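Local coordinates for protein COG0546: Predicted phosphatases (Streptococcus pneumoniae, PDB 2AH5) that is of undetermined function but belongs to the haloacid dehalogenase-like hydrolases and is probably a phosphatase, at residues A[2-7]-A[98-103]; A[12-17]-A[160-165]; A[26-31]-A[68-73]. All coordinates share one frame; numbering follows the deposited sequence.

Interaction 1 of 3, residues A[2-7]-A[98-103]; sequences TSITAI and SSYPLY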
loop_
_atom_site.group_PDB
_atom_site.type_symbol
_atom_site.label_atom_id
_atom_site.label_comp_id
_atom_site.label_asym_id
_atom_site.label_seq_id
_atom_site.Cartn_x
_atom_site.Cartn_y
_atom_site.Cartn_z
ATOM N N THR A 2 -6.950 -20.517 10.584
ATOM C CA THR A 2 -6.062 -21.641 10.908
ATOM C C THR A 2 -5.165 -22.097 9.743
ATOM O O THR A 2 -4.038 -22.525 9.964
ATOM C CB THR A 2 -6.835 -22.829 11.553
ATOM O OG1 THR A 2 -7.820 -23.318 10.637
ATOM C CG2 THR A 2 -7.542 -22.374 12.846
ATOM N N SER A 3 -5.630 -21.979 8.504
ATOM C CA SER A 3 -4.759 -22.370 7.394
ATOM C C SER A 3 -3.733 -21.283 7.031
ATOM O O SER A 3 -2.782 -21.547 6.302
ATOM C CB SER A 3 -5.559 -22.823 6.170
ATOM O OG SER A 3 -5.952 -21.708 5.398
ATOM N N ILE A 4 -3.917 -20.067 7.548
ATOM C CA ILE A 4 -2.961 -18.983 7.253
ATOM C C ILE A 4 -1.634 -19.298 7.940
ATOM O O ILE A 4 -1.595 -19.612 9.142
ATOM C CB ILE A 4 -3.482 -17.589 7.705
ATOM C CG1 ILE A 4 -4.717 -17.177 6.893
ATOM C CG2 ILE A 4 -2.381 -16.515 7.587
ATOM C CD1 ILE A 4 -5.566 -16.152 7.580
ATOM N N THR A 5 -0.555 -19.245 7.162
ATOM C CA THR A 5 0.808 -19.366 7.696
ATOM C C THR A 5 1.698 -18.141 7.415
ATOM O O THR A 5 2.828 -18.065 7.911
ATOM C CB THR A 5 1.554 -20.613 7.169
ATOM O OG1 THR A 5 1.794 -20.473 5.763
ATOM C CG2 THR A 5 0.768 -21.905 7.429
ATOM N N ALA A 6 1.189 -17.192 6.631
ATOM C CA ALA A 6 1.972 -16.043 6.181
ATOM C C ALA A 6 1.048 -14.834 6.048
ATOM O O ALA A 6 -0.110 -14.964 5.632
ATOM C CB ALA A 6 2.627 -16.343 4.863
ATOM N N ILE A 7 1.560 -13.677 6.430
ATOM C CA ILE A 7 0.768 -12.454 6.419
ATOM C C ILE A 7 1.414 -11.400 5.508
ATOM O O ILE A 7 2.609 -11.091 5.660
ATOM C CB ILE A 7 0.572 -11.881 7.843
ATOM C CG1 ILE A 7 -0.046 -12.933 8.791
ATOM C CG2 ILE A 7 -0.278 -10.616 7.769
ATOM C CD1 ILE A 7 -0.323 -12.404 10.224
ATOM N N SER A 98 6.024 -12.318 15.866
ATOM C CA SER A 98 6.379 -13.375 16.801
ATOM C C SER A 98 5.648 -14.703 16.544
ATOM O O SER A 98 6.033 -15.722 17.106
ATOM C CB SER A 98 6.249 -12.907 18.264
ATOM O OG SER A 98 4.899 -12.723 18.642
ATOM N N SER A 99 4.629 -14.709 15.674
ATOM C CA SER A 99 3.888 -15.933 15.347
ATOM C C SER A 99 3.826 -16.265 13.850
ATOM O O SER A 99 3.461 -17.383 13.466
ATOM C CB SER A 99 2.444 -15.847 15.882
ATOM O OG SER A 99 2.432 -15.677 17.293
ATOM N N TYR A 100 4.156 -15.292 13.002
ATOM C CA TYR A 100 4.069 -15.480 11.548
ATOM C C TYR A 100 5.207 -14.785 10.822
ATOM O O TYR A 100 5.648 -13.729 11.250
ATOM C CB TYR A 100 2.785 -14.823 11.001
ATOM C CG TYR A 100 1.487 -15.395 11.508
ATOM C CD1 TYR A 100 0.889 -16.461 10.858
ATOM C CD2 TYR A 100 0.858 -14.853 12.633
ATOM C CE1 TYR A 100 -0.328 -17.004 11.310
ATOM C CE2 TYR A 100 -0.343 -15.369 13.095
ATOM C CZ TYR A 100 -0.929 -16.462 12.420
ATOM O OH TYR A 100 -2.124 -17.007 12.856
ATOM N N PRO A 101 5.637 -15.353 9.677
ATOM C CA PRO A 101 6.505 -14.627 8.767
ATOM C C PRO A 101 5.615 -13.549 8.127
ATOM O O PRO A 101 4.473 -13.857 7.780
ATOM C CB PRO A 101 6.917 -15.695 7.742
ATOM C CG PRO A 101 5.770 -16.660 7.710
ATOM C CD PRO A 101 5.252 -16.682 9.153
ATOM N N LEU A 102 6.118 -12.322 8.041
ATOM C CA LEU A 102 5.427 -11.180 7.450
ATOM C C LEU A 102 6.120 -10.707 6.182
ATOM O O LEU A 102 7.379 -10.738 6.106
ATOM C CB LEU A 102 5.444 -10.005 8.419
ATOM C CG LEU A 102 5.050 -10.259 9.870
ATOM C CD1 LEU A 102 5.108 -8.971 10.655
ATOM C CD2 LEU A 102 3.670 -10.927 9.962
ATOM N N TYR A 103 5.317 -10.247 5.218
ATOM C CA TYR A 103 5.835 -9.757 3.928
ATOM C C TYR A 103 5.151 -8.457 3.569
ATOM O O TYR A 103 3.948 -8.258 3.863
ATOM C CB TYR A 103 5.567 -10.786 2.813
ATOM C CG TYR A 103 6.174 -12.115 3.155
ATOM C CD1 TYR A 103 7.523 -12.355 2.895
ATOM C CD2 TYR A 103 5.428 -13.090 3.829
ATOM C CE1 TYR A 103 8.112 -13.560 3.243
ATOM C CE2 TYR A 103 6.009 -14.330 4.165
ATOM C CZ TYR A 103 7.351 -14.538 3.872
ATOM O OH TYR A 103 7.948 -15.728 4.197
HETATM O O HOH W 1 -3.235 -19.041 11.334
#
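I7 takes both backbone hydrogen bonds that join 2-7 to 98-103. Its N donates to P101 O at 3.2 Å, a nearly straight bond with 167° at the hydrogen, and its O accepts from Y103 N at 2.9 Å. The same carbonyl O also receives a CA-H...O contact from L102 CA, so two neighbouring residues of one strand converge on it. I7 and L102 form a parallel bridge with their side chains on one face of the sheet, where I7 CB meets L102 CD2 and helix 89-97 packs over both residues.

This is the point where strands 6-9 and 102-106 come together as neighbours in the parallel, Rossmann-like sheet of the haloacid dehalogenase fold; strand 157-161 lies on the other side of 6-9.

The aromatic contacts fall on both faces of the sheet. CG1 of I7 stands anti to its carbonyl carbon (chi1 -55°), and CD1 extends from it over one face of the Y100 ring, offset toward the rim. This CH-pi contact brings I7 CD1 to 4.0 Å from the Y100 ring centroid, 26° off the normal. I4 O lies in the plane of the same ring, at its edge, 3.6 Å from Y100 CE1. Outside the two segments, F209 meets Y100 edge-to-face. On the face opposite the I7 side chain, A6 CB touches the edge of the Y103 ring at CE2, 4.0 Å away, while H150 meets that ring from elsewhere in the fold.

T5 O sits tightly against the P101 ring, 3.1 Å from P101 CD. A water bridges the segments where the backbones diverge: it donates to I4 O and accepts from Y100 OH, both at 2.8 Å, linking the phenol to a main-chain carbonyl.

Interaction 2 of 3, residues A[12-17]-A[160-165]; sequences DGTLVD and IGDTKF
D12 brings its backbone O to 3.4 Å from D162 OD1, a close approach of two acceptors without a hydrogen bond. Its carboxylate leads away from 160-165, toward K108 and S18. At G13, with phi of 80°, the chain turns close against the D162 side chain: G13 O lies 3.1 Å from D162 CG, and the lack of a side chain at G13 lets D162 OD2 come close to its CA. G13 N also bonds to V16 O, closing the turn. T14 supplies the hydrogen bond across the contact, OG1 to D162 OD1 at 3.0 Å, reaching the oxygen from above the carboxylate plane, 46° out of it. OG1 stands beside the T14 backbone N, anti to the carbonyl carbon (chi1 -65°), which leaves methyl CG2 anti to the N, 3.7 Å from I160 O and 4.0 Å from I160 CG2. The spacing of D10, D12 and T14 fits the DxDx(T/V) motif of haloacid dehalogenases, whose acidic residues lie at the active site in relatives. T14 OG1 and F184 N each hold one oxygen of the D162 carboxylate, which also has D10 and the carbonyls of D12 and G13 close by, consistent with a site that gathers acidic groups.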
loop_
_atom_site.group_PDB
_atom_site.type_symbol
_atom_site.label_atom_id
_atom_site.label_comp_id
_atom_site.label_asym_id
_atom_site.label_seq_id
_atom_site.Cartn_x
_atom_site.Cartn_y
_atom_site.Cartn_z
ATOM N N ASP A 12 1.960 1.846 1.988
ATOM C CA ASP A 12 1.264 3.134 2.068
ATOM C C ASP A 12 -0.192 2.941 2.438
ATOM O O ASP A 12 -0.857 2.080 1.886
ATOM C CB ASP A 12 1.300 3.848 0.718
ATOM C CG ASP A 12 2.677 4.086 0.247
ATOM O OD1 ASP A 12 3.256 5.085 0.675
ATOM O OD2 ASP A 12 3.205 3.253 -0.527
ATOM N N GLY A 13 -0.689 3.737 3.371
ATOM C CA GLY A 13 -2.093 3.697 3.740
ATOM C C GLY A 13 -2.470 2.570 4.673
ATOM O O GLY A 13 -3.594 2.509 5.127
ATOM N N THR A 14 -1.521 1.684 4.967
ATOM C CA THR A 14 -1.772 0.566 5.870
ATOM C C THR A 14 -0.763 0.595 7.034
ATOM O O THR A 14 -1.133 0.859 8.183
ATOM C CB THR A 14 -1.708 -0.772 5.080
ATOM O OG1 THR A 14 -2.781 -0.813 4.132
ATOM C CG2 THR A 14 -1.806 -1.958 6.009
ATOM N N LEU A 15 0.512 0.365 6.728
ATOM C CA LEU A 15 1.577 0.486 7.724
ATOM C C LEU A 15 1.998 1.948 7.882
ATOM O O LEU A 15 2.261 2.425 9.000
ATOM C CB LEU A 15 2.790 -0.369 7.318
ATOM C CG LEU A 15 2.517 -1.865 7.161
ATOM C CD1 LEU A 15 3.669 -2.581 6.479
ATOM C CD2 LEU A 15 2.218 -2.493 8.520
ATOM N N VAL A 16 2.018 2.652 6.753
ATOM C CA VAL A 16 2.699 3.936 6.675
ATOM C C VAL A 16 1.723 5.028 6.298
ATOM O O VAL A 16 1.069 4.943 5.264
ATOM C CB VAL A 16 3.922 3.912 5.694
ATOM C CG1 VAL A 16 4.543 5.301 5.631
ATOM C CG2 VAL A 16 4.980 2.885 6.183
ATOM N N ASP A 17 1.622 6.043 7.155
ATOM C CA ASP A 17 0.931 7.259 6.796
ATOM C C ASP A 17 1.849 8.136 5.947
ATOM O O ASP A 17 2.538 9.041 6.456
ATOM C CB ASP A 17 0.410 8.028 8.033
ATOM C CG ASP A 17 -0.434 9.221 7.642
ATOM O OD1 ASP A 17 -0.517 9.507 6.427
ATOM O OD2 ASP A 17 -1.017 9.873 8.529
ATOM N N ILE A 160 -3.337 -7.690 4.398
ATOM C CA ILE A 160 -3.880 -6.640 5.228
ATOM C C ILE A 160 -3.707 -5.372 4.409
ATOM O O ILE A 160 -2.570 -4.982 4.102
ATOM C CB ILE A 160 -3.085 -6.568 6.574
ATOM C CG1 ILE A 160 -3.213 -7.931 7.301
ATOM C CG2 ILE A 160 -3.501 -5.310 7.413
ATOM C CD1 ILE A 160 -2.659 -8.024 8.742
ATOM N N GLY A 161 -4.822 -4.758 4.018
ATOM C CA GLY A 161 -4.761 -3.621 3.100
ATOM C C GLY A 161 -5.904 -2.634 3.219
ATOM O O GLY A 161 -6.952 -2.963 3.795
ATOM N N ASP A 162 -5.687 -1.430 2.672
ATOM C CA ASP A 162 -6.617 -0.319 2.808
ATOM C C ASP A 162 -7.366 0.089 1.536
ATOM O O ASP A 162 -8.174 1.003 1.605
ATOM C CB ASP A 162 -5.923 0.925 3.401
ATOM C CG ASP A 162 -4.889 1.532 2.455
ATOM O OD1 ASP A 162 -4.040 0.781 1.937
ATOM O OD2 ASP A 162 -4.956 2.760 2.208
ATOM N N THR A 163 -7.116 -0.566 0.401
ATOM C CA THR A 163 -7.742 -0.162 -0.873
ATOM C C THR A 163 -8.448 -1.273 -1.652
ATOM O O THR A 163 -8.188 -2.480 -1.457
ATOM C CB THR A 163 -6.708 0.463 -1.855
ATOM O OG1 THR A 163 -5.857 -0.567 -2.369
ATOM C CG2 THR A 163 -5.866 1.566 -1.209
ATOM N N LYS A 164 -9.287 -0.841 -2.600
ATOM C CA LYS A 164 -9.944 -1.748 -3.535
ATOM C C LYS A 164 -8.919 -2.563 -4.322
ATOM O O LYS A 164 -9.178 -3.712 -4.689
ATOM C CB LYS A 164 -10.859 -0.955 -4.488
ATOM C CG LYS A 164 -10.126 0.084 -5.303
ATOM C CD LYS A 164 -11.070 1.111 -5.925
ATOM C CE LYS A 164 -11.669 0.582 -7.211
ATOM N NZ LYS A 164 -12.036 1.697 -8.164
ATOM N N PHE A 165 -7.753 -1.976 -4.591
ATOM C CA PHE A 165 -6.692 -2.711 -5.315
ATOM C C PHE A 165 -6.165 -3.914 -4.519
ATOM O O PHE A 165 -5.897 -4.961 -5.087
ATOM C CB PHE A 165 -5.567 -1.756 -5.721
ATOM C CG PHE A 165 -6.061 -0.554 -6.481
ATOM C CD1 PHE A 165 -6.221 -0.614 -7.855
ATOM C CD2 PHE A 165 -6.377 0.629 -5.816
ATOM C CE1 PHE A 165 -6.692 0.508 -8.574
ATOM C CE2 PHE A 165 -6.845 1.743 -6.517
ATOM C CZ PHE A 165 -7.013 1.667 -7.897
#

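Interaction 3 of 3, residues A[26-31]-A[68-73]; sequences FTYTFK and VQIYRS
T29 and Y71 mark the nearest backbone approach of helices 26-31 and 68-73, with their CA atoms 5.5 Å apart. The two segment axes come within 8.4 Å and run at 129° to each other, an oblique crossing rather nearer perpendicular than antiparallel. At this crossing T29 OG1 rests on the backbone of the other helix, 3.3 Å from Y71 CA and 3.5 Å from Y71 CB. The hydroxyl makes no hydrogen bond to Y71; it bonds instead to A25 O of its own helix, so a small, internally satisfied side chain fills the close point.

On one flank, the Y71 ring turns its edge to the face of F26 in a T-shaped stack, centroids 4.8 Å apart and planes at 61°. Y71 CE1 stands over the centre of the F26 ring, 3.6 Å above its plane, and is near all six carbons. Y71 CG is anti to its backbone N (chi1 179°), and the ring beyond it reaches F26. F46 and F55 also meet the F26 ring, extending an aromatic cluster within the helical part of the chain that is inserted after strand 16-17, where cap domains occur in this family.

On the other flank, the side chains of Y28 and I70 cross at about a right angle, I70 CG2 lying 3.6 Å from Y28 CE2. S73 OG also approaches Y28 CE2, but its bond goes back to I70 O, 2.6 Å away and on a lone pair of that carbonyl. The hydroxyls of T29 and S73 are thus both bonded within their own helices, leaving the interface to aromatic and apolar contacts with no hydrogen bond across it.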
loop_
_atom_site.group_PDB
_atom_site.type_symbol
_atom_site.label_atom_id
_atom_site.label_comp_id
_atom_site.label_asym_id
_atom_site.label_seq_id
_atom_site.Cartn_x
_atom_site.Cartn_y
_atom_site.Cartn_z
ATOM N N PHE A 26 2.119 15.701 -5.260
ATOM C CA PHE A 26 1.081 16.157 -6.204
ATOM C C PHE A 26 1.058 17.678 -6.376
ATOM O O PHE A 26 1.045 18.192 -7.502
ATOM C CB PHE A 26 -0.305 15.659 -5.823
ATOM C CG PHE A 26 -0.562 14.268 -6.283
ATOM C CD1 PHE A 26 -0.692 13.249 -5.356
ATOM C CD2 PHE A 26 -0.628 13.973 -7.653
ATOM C CE1 PHE A 26 -0.919 11.944 -5.767
ATOM C CE2 PHE A 26 -0.872 12.639 -8.082
ATOM C CZ PHE A 26 -0.993 11.636 -7.129
ATOM N N THR A 27 1.097 18.383 -5.261
ATOM C CA THR A 27 0.959 19.859 -5.310
ATOM C C THR A 27 2.220 20.497 -5.915
ATOM O O THR A 27 2.133 21.534 -6.590
ATOM C CB THR A 27 0.607 20.477 -3.931
ATOM O OG1 THR A 27 1.640 20.176 -2.999
ATOM C CG2 THR A 27 -0.756 19.916 -3.383
ATOM N N TYR A 28 3.383 19.897 -5.653
ATOM C CA TYR A 28 4.621 20.333 -6.343
ATOM C C TYR A 28 4.452 20.217 -7.848
ATOM O O TYR A 28 4.871 21.108 -8.612
ATOM C CB TYR A 28 5.866 19.520 -5.884
ATOM C CG TYR A 28 7.120 19.947 -6.629
ATOM C CD1 TYR A 28 7.728 21.171 -6.345
ATOM C CD2 TYR A 28 7.641 19.167 -7.683
ATOM C CE1 TYR A 28 8.875 21.591 -7.040
ATOM C CE2 TYR A 28 8.787 19.577 -8.386
ATOM C CZ TYR A 28 9.382 20.795 -8.063
ATOM O OH TYR A 28 10.485 21.241 -8.759
ATOM N N THR A 29 3.856 19.104 -8.288
ATOM C CA THR A 29 3.647 18.871 -9.721
ATOM C C THR A 29 2.731 19.911 -10.342
ATOM O O THR A 29 3.070 20.494 -11.359
ATOM C CB THR A 29 3.158 17.434 -10.005
ATOM O OG1 THR A 29 4.095 16.517 -9.426
ATOM C CG2 THR A 29 3.080 17.163 -11.544
ATOM N N PHE A 30 1.578 20.147 -9.726
ATOM C CA PHE A 30 0.655 21.175 -10.211
ATOM C C PHE A 30 1.266 22.583 -10.193
ATOM O O PHE A 30 1.037 23.357 -11.142
ATOM C CB PHE A 30 -0.671 21.109 -9.458
ATOM C CG PHE A 30 -1.360 19.756 -9.570
ATOM C CD1 PHE A 30 -1.625 19.193 -10.818
ATOM C CD2 PHE A 30 -1.749 19.067 -8.434
ATOM C CE1 PHE A 30 -2.274 17.932 -10.929
ATOM C CE2 PHE A 30 -2.378 17.819 -8.526
ATOM C CZ PHE A 30 -2.635 17.250 -9.785
ATOM N N LYS A 31 2.028 22.912 -9.148
ATOM C CA LYS A 31 2.794 24.184 -9.118
ATOM C C LYS A 31 3.727 24.290 -10.352
ATOM O O LYS A 31 3.760 25.306 -11.040
ATOM C CB LYS A 31 3.596 24.325 -7.818
ATOM C CG LYS A 31 4.698 25.426 -7.884
ATOM C CD LYS A 31 5.523 25.518 -6.635
ATOM C CE LYS A 31 6.598 26.579 -6.804
ATOM N NZ LYS A 31 7.256 26.947 -5.510
ATOM N N VAL A 68 4.184 12.726 -14.276
ATOM C CA VAL A 68 4.754 11.585 -13.548
ATOM C C VAL A 68 6.237 11.783 -13.241
ATOM O O VAL A 68 6.690 11.528 -12.126
ATOM C CB VAL A 68 4.505 10.249 -14.305
ATOM C CG1 VAL A 68 5.257 9.077 -13.642
ATOM C CG2 VAL A 68 3.016 9.976 -14.337
ATOM N N GLN A 69 6.991 12.252 -14.229
ATOM C CA GLN A 69 8.397 12.562 -14.009
ATOM C C GLN A 69 8.616 13.574 -12.898
ATOM O O GLN A 69 9.447 13.345 -12.014
ATOM C CB GLN A 69 9.069 13.023 -15.303
ATOM C CG GLN A 69 10.554 13.363 -15.129
ATOM C CD GLN A 69 11.183 13.865 -16.429
ATOM O OE1 GLN A 69 10.993 13.263 -17.470
ATOM N NE2 GLN A 69 11.935 14.961 -16.362
ATOM N N ILE A 70 7.874 14.678 -12.929
ATOM C CA ILE A 70 8.037 15.749 -11.947
ATOM C C ILE A 70 7.649 15.219 -10.544
ATOM O O ILE A 70 8.373 15.406 -9.570
ATOM C CB ILE A 70 7.225 17.019 -12.346
ATOM C CG1 ILE A 70 7.818 17.685 -13.603
ATOM C CG2 ILE A 70 7.179 18.040 -11.195
ATOM C CD1 ILE A 70 6.836 18.644 -14.311
ATOM N N TYR A 71 6.504 14.547 -10.460
ATOM C CA TYR A 71 6.064 13.939 -9.204
ATOM C C TYR A 71 7.166 13.096 -8.555
ATOM O O TYR A 71 7.459 13.223 -7.365
ATOM C CB TYR A 71 4.821 13.079 -9.467
ATOM C CG TYR A 71 4.305 12.370 -8.219
ATOM C CD1 TYR A 71 3.209 12.850 -7.525
ATOM C CD2 TYR A 71 4.930 11.214 -7.756
ATOM C CE1 TYR A 71 2.731 12.186 -6.386
ATOM C CE2 TYR A 71 4.480 10.556 -6.629
ATOM C CZ TYR A 71 3.388 11.038 -5.948
ATOM O OH TYR A 71 2.957 10.357 -4.813
ATOM N N ARG A 72 7.756 12.226 -9.343
ATOM C CA ARG A 72 8.793 11.342 -8.815
ATOM C C ARG A 72 10.034 12.118 -8.374
ATOM O O ARG A 72 10.693 11.718 -7.399
ATOM C CB ARG A 72 9.129 10.244 -9.810
ATOM C CG ARG A 72 7.951 9.365 -10.146
ATOM C CD ARG A 72 8.399 7.978 -10.486
ATOM N NE ARG A 72 7.271 7.052 -10.645
ATOM C CZ ARG A 72 6.492 6.611 -9.651
ATOM N NH1 ARG A 72 6.678 7.031 -8.406
ATOM N NH2 ARG A 72 5.496 5.764 -9.911
ATOM N N SER A 73 10.306 13.241 -9.049
ATOM C CA SER A 73 11.387 14.170 -8.688
ATOM C C SER A 73 11.226 14.818 -7.309
ATOM O O SER A 73 12.227 15.101 -6.627
ATOM C CB SER A 73 11.577 15.268 -9.767
ATOM O OG SER A 73 10.726 16.402 -9.569
#

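How the interactions relate
Interactions 1 and 2 share the parallel sheet: strand 6-9 of the first lies beside strand 157-161 of the second, and I7 CG2 packs on I160 CD1 at 3.7 Å. Both are buried, but interaction 2 lies near the centre of the chain and interaction 1 toward one end of the sheet. Interaction 3 is only partly buried and belongs to the helical region, its centre about 38 Å from that of interaction 1, across the chain's centre; its nearest atoms are about 8 Å from those of interaction 2. Main-chain pairing with an aromatic CH-pi contact marks the first, a polar carboxylate site the second, and aromatic helix packing the third, which is nested along the chain inside both loops.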